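Translation initiation factor eIF2 assembly protein (Schizosaccharomyces pombe, PDB 4ZGP) acts as an ATP-dependent chaperone that binds the gamma subunit of eIF2 and lets it assemble with the alpha and beta subunits. Local coordinates at residues A[31-36]-A[115-120]. Numbering follows the deposited sequence.
Sequences HCQFSS and KLNWST. With ADP (adenosine-5'-diphosphate), chain C.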
ATOM      1  N   HIS A  31       6.267   3.022  10.904  1.00 20.26           N
ATOM      2  CA  HIS A  31       6.682   4.023   9.928  1.00 19.40           C
ATOM      3  C   HIS A  31       5.974   3.869   8.581  1.00 19.03           C
ATOM      4  O   HIS A  31       5.932   4.818   7.790  1.00 22.91           O
ATOM      5  CB  HIS A  31       8.203   3.962   9.707  1.00 23.14           C
ATOM      6  CG  HIS A  31       8.989   4.354  10.919  1.00 25.78           C
ATOM      7  ND1 HIS A  31      10.306   3.993  11.106  1.00 29.98           N
ATOM      8  CD2 HIS A  31       8.626   5.043  12.026  1.00 24.59           C
ATOM      9  CE1 HIS A  31      10.731   4.472  12.264  1.00 25.89           C
ATOM     10  NE2 HIS A  31       9.729   5.110  12.843  1.00 28.46           N
ATOM     11  N   CYS A  32       5.444   2.676   8.326  1.00 20.80           N
ATOM     12  CA  CYS A  32       4.790   2.382   7.055  1.00 22.42           C
ATOM     13  C   CYS A  32       3.284   2.594   7.089  1.00 21.85           C
ATOM     14  O   CYS A  32       2.617   2.359   6.073  1.00 20.11           O
ATOM     15  CB  CYS A  32       5.082   0.934   6.623  1.00 24.05           C
ATOM     16  SG  CYS A  32       6.768   0.808   5.984  1.00 26.24           S
ATOM     17  N   GLN A  33       2.740   3.007   8.230  1.00 20.81           N
ATOM     18  CA  GLN A  33       1.313   3.342   8.259  1.00 22.90           C
ATOM     19  C   GLN A  33       1.031   4.455   7.273  1.00 22.91           C
ATOM     20  O   GLN A  33       1.830   5.384   7.139  1.00 20.37           O
ATOM     21  CB  GLN A  33       0.867   3.800   9.648  1.00 22.15           C
ATOM     22  CG  GLN A  33       1.014   2.830  10.796  1.00 22.91           C
ATOM     23  CD  GLN A  33       0.743   3.546  12.125  1.00 27.11           C
ATOM     24  OE1 GLN A  33      -0.366   3.517  12.632  1.00 27.63           O
ATOM     25  NE2 GLN A  33       1.757   4.222  12.655  1.00 23.75           N
ATOM     26  N   PHE A  34      -0.121   4.396   6.601  1.00 20.54           N
ATOM     27  CA  PHE A  34      -0.463   5.416   5.612  1.00 19.24           C
ATOM     28  C   PHE A  34      -0.359   6.838   6.183  1.00 18.25           C
ATOM     29  O   PHE A  34       0.232   7.722   5.571  1.00 21.92           O
ATOM     30  CB  PHE A  34      -1.893   5.188   5.077  1.00 19.22           C
ATOM     31  CG  PHE A  34      -2.210   6.006   3.878  1.00 23.53           C
ATOM     32  CD1 PHE A  34      -1.950   5.515   2.602  1.00 23.86           C
ATOM     33  CD2 PHE A  34      -2.781   7.260   4.014  1.00 22.91           C
ATOM     34  CE1 PHE A  34      -2.238   6.273   1.485  1.00 27.47           C
ATOM     35  CE2 PHE A  34      -3.063   8.027   2.898  1.00 20.18           C
ATOM     36  CZ  PHE A  34      -2.795   7.542   1.641  1.00 22.53           C
ATOM     37  N   SER A  35      -0.930   7.045   7.359  1.00 23.65           N
ATOM     38  CA  SER A  35      -0.885   8.373   7.961  1.00 25.66           C
ATOM     39  C   SER A  35       0.557   8.837   8.202  1.00 27.92           C
ATOM     40  O   SER A  35       0.840  10.021   8.148  1.00 24.92           O
ATOM     41  CB  SER A  35      -1.659   8.406   9.276  1.00 26.90           C
ATOM     42  OG  SER A  35      -1.192   7.434  10.190  1.00 23.36           O
ATOM     43  N   SER A  36       1.471   7.904   8.448  1.00 25.69           N
ATOM     44  CA  SER A  36       2.842   8.310   8.724  1.00 25.58           C
ATOM     45  C   SER A  36       3.560   8.795   7.469  1.00 25.97           C
ATOM     46  O   SER A  36       4.363   9.708   7.536  1.00 35.89           O
ATOM     47  CB  SER A  36       3.634   7.165   9.378  1.00 23.08           C
ATOM     48  OG  SER A  36       3.071   6.817  10.632  1.00 27.62           O
ATOM     49  N   LYS A 115      -8.533   1.726   2.367  1.00 24.92           N
ATOM     50  CA  LYS A 115      -7.562   0.799   2.989  1.00 22.82           C
ATOM     51  C   LYS A 115      -7.475   1.146   4.478  1.00 30.53           C
ATOM     52  O   LYS A 115      -7.984   2.188   4.893  1.00 25.68           O
ATOM     53  CB  LYS A 115      -6.182   0.884   2.305  1.00 25.50           C
ATOM     54  CG  LYS A 115      -5.490   2.234   2.446  1.00 25.25           C
ATOM     55  CD  LYS A 115      -4.127   2.298   1.714  1.00 30.33           C
ATOM     56  CE  LYS A 115      -3.046   1.558   2.509  1.00 31.40           C
ATOM     57  NZ  LYS A 115      -1.712   1.517   1.809  1.00 32.25           N
ATOM     58  N   LEU A 116      -6.889   0.275   5.298  1.00 24.22           N
ATOM     59  CA  LEU A 116      -6.582   0.679   6.666  1.00 25.28           C
ATOM     60  C   LEU A 116      -5.115   1.098   6.689  1.00 24.72           C
ATOM     61  O   LEU A 116      -4.605   1.597   5.683  1.00 25.74           O
ATOM     62  CB  LEU A 116      -6.893  -0.417   7.686  1.00 27.57           C
ATOM     63  CG  LEU A 116      -8.345  -0.924   7.711  1.00 30.53           C
ATOM     64  CD1 LEU A 116      -8.580  -1.821   8.908  1.00 33.73           C
ATOM     65  CD2 LEU A 116      -9.375   0.220   7.679  1.00 27.87           C
ATOM     66  N   ASN A 117      -4.445   0.938   7.828  1.00 24.45           N
ATOM     67  CA  ASN A 117      -3.145   1.567   7.974  1.00 26.82           C
ATOM     68  C   ASN A 117      -2.133   1.056   6.967  1.00 23.11           C
ATOM     69  O   ASN A 117      -1.275   1.820   6.533  1.00 21.97           O
ATOM     70  CB  ASN A 117      -2.575   1.371   9.387  1.00 21.97           C
ATOM     71  CG  ASN A 117      -3.542   1.811  10.501  1.00 27.59           C
ATOM     72  OD1 ASN A 117      -4.723   1.442  10.505  1.00 27.62           O
ATOM     73  ND2 ASN A 117      -3.030   2.586  11.460  1.00 24.08           N
ATOM     74  N   TRP A 118      -2.208  -0.221   6.603  1.00 20.70           N
ATOM     75  CA  TRP A 118      -1.165  -0.755   5.711  1.00 24.93           C
ATOM     76  C   TRP A 118      -1.675  -1.368   4.414  1.00 22.49           C
ATOM     77  O   TRP A 118      -1.075  -1.140   3.367  1.00 22.10           O
ATOM     78  CB  TRP A 118      -0.304  -1.814   6.410  1.00 23.66           C
ATOM     79  CG  TRP A 118       0.355  -1.324   7.658  1.00 24.79           C
ATOM     80  CD1 TRP A 118       1.560  -0.672   7.765  1.00 19.67           C
ATOM     81  CD2 TRP A 118      -0.165  -1.433   8.978  1.00 24.94           C
ATOM     82  NE1 TRP A 118       1.812  -0.366   9.088  1.00 21.08           N
ATOM     83  CE2 TRP A 118       0.776  -0.841   9.854  1.00 23.03           C
ATOM     84  CE3 TRP A 118      -1.333  -1.994   9.516  1.00 23.23           C
ATOM     85  CZ2 TRP A 118       0.575  -0.774  11.226  1.00 25.76           C
ATOM     86  CZ3 TRP A 118      -1.528  -1.935  10.877  1.00 25.57           C
ATOM     87  CH2 TRP A 118      -0.575  -1.327  11.722  1.00 26.93           C
ATOM     88  N   SER A 119      -2.759  -2.141   4.481  1.00 26.95           N
ATOM     89  CA  SER A 119      -3.116  -3.023   3.370  1.00 29.66           C
ATOM     90  C   SER A 119      -4.376  -2.603   2.601  1.00 28.01           C
ATOM     91  O   SER A 119      -5.424  -2.354   3.185  1.00 33.31           O
ATOM     92  CB  SER A 119      -3.297  -4.453   3.888  1.00 27.50           C
ATOM     93  OG  SER A 119      -2.183  -4.856   4.663  1.00 30.98           O
ATOM     94  N   THR A 120      -4.231  -2.520   1.290  1.00 23.73           N
ATOM     95  CA  THR A 120      -5.347  -2.287   0.366  1.00 27.87           C
ATOM     96  C   THR A 120      -6.028  -3.631   0.105  1.00 28.42           C
ATOM     97  O   THR A 120      -5.340  -4.624  -0.113  1.00 30.55           O
ATOM     98  CB  THR A 120      -4.829  -1.632  -0.948  1.00 32.71           C
ATOM     99  OG1 THR A 120      -4.118  -0.422  -0.624  1.00 31.72           O
ATOM    100  CG2 THR A 120      -5.951  -1.306  -1.919  1.00 28.48           C
TER
HETATM  101  PB  ADP C 301      -0.599  -2.709  -1.625  0.69 45.51           P
HETATM  102  O1B ADP C 301       0.713  -1.953  -1.479  0.69 40.65           O
HETATM  103  O2B ADP C 301      -1.162  -3.222  -0.312  0.69 37.78           O
HETATM  104  O3B ADP C 301      -0.544  -3.674  -2.792  0.69 37.41           O
HETATM  105  PA  ADP C 301      -1.590  -0.382  -3.040  0.69 35.58           P
HETATM  106  O1A ADP C 301      -0.158  -0.322  -3.510  0.69 42.32           O
HETATM  107  O2A ADP C 301      -2.292   0.805  -2.402  0.69 36.30           O
HETATM  108  O3A ADP C 301      -1.743  -1.618  -2.010  0.69 44.21           O
HETATM  109  O5' ADP C 301      -2.465  -0.830  -4.309  0.69 44.51           O
HETATM  110  C5' ADP C 301      -2.952  -2.161  -4.481  0.69 38.19           C
HETATM  111  C4' ADP C 301      -3.482  -2.199  -5.904  0.69 41.03           C
HETATM  112  O4' ADP C 301      -4.725  -1.497  -5.962  0.69 37.77           O
HETATM  113  C3' ADP C 301      -2.534  -1.474  -6.845  0.69 38.87           C
HETATM  114  O3' ADP C 301      -1.714  -2.401  -7.565  0.69 41.30           O
HETATM  115  C2' ADP C 301      -3.427  -0.683  -7.778  0.69 41.25           C
HETATM  116  O2' ADP C 301      -3.585  -1.354  -9.031  0.69 45.64           O
HETATM  117  C1' ADP C 301      -4.772  -0.611  -7.085  0.69 36.94           C
HETATM  118  N9  ADP C 301      -4.947   0.779  -6.596  0.69 36.80           N
HETATM  119  C8  ADP C 301      -4.355   1.300  -5.499  0.69 36.24           C
HETATM  120  N7  ADP C 301      -4.718   2.600  -5.324  0.69 39.00           N
HETATM  121  C5  ADP C 301      -5.563   2.927  -6.329  0.69 34.50           C
HETATM  122  C6  ADP C 301      -6.319   4.136  -6.730  0.69 34.40           C
HETATM  123  N6  ADP C 301      -6.219   5.269  -5.986  0.69 32.35           N
HETATM  124  N1  ADP C 301      -7.094   4.066  -7.845  0.69 28.14           N
HETATM  125  C2  ADP C 301      -7.181   2.923  -8.560  0.69 35.16           C
HETATM  126  N3  ADP C 301      -6.523   1.785  -8.253  0.69 37.18           N
HETATM  127  C4  ADP C 301      -5.712   1.724  -7.164  0.69 39.63           C
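Q33, the N-cap residue of helix 34-40, and N117 pair through their side-chain amides where that helix meets the nucleotide-binding loop that follows strand 112-115 in this ATP-grasp fold. N117 ND2 donates to Q33 OE1 at 3.1 Å, on a lone pair, and the two amide planes lie 2° apart, so the pair is nearly coplanar. Second bonds hold both amides: Q33 NE2 reaches L30 O, while N117 ND2 also bonds S177 O and N117 OD1 accepts from E179 N. W118 NE1 bonds V29 O. On the backbone, F34 N, in the first turn of the helix, donates to N117 O at 2.8 Å.

Apolar contact rests on the W118 indole. Q33 CG lies 3.7 Å from W118 CZ2, placed there by a chi1 of -61° that sets CG beside its own backbone N, and the chain then extends to carry the amide to N117. C32 CB meets W118 CD1 at 4.0 Å. With the amide and CG of Q33 gone, as in an alanine here, L30 O and N117 ND2 would each probably lose one partner and a gap would be likely to open beside the indole.

Towards the nucleotide, the F34 and K115 side chains cross at about a right angle, F34 CD1 lying 4.0 Å from K115 CD. K115, an ATP-binding residue, forms a salt bridge with D258, and its NZ donates to W118 O at 3.1 Å from above the carbonyl plane.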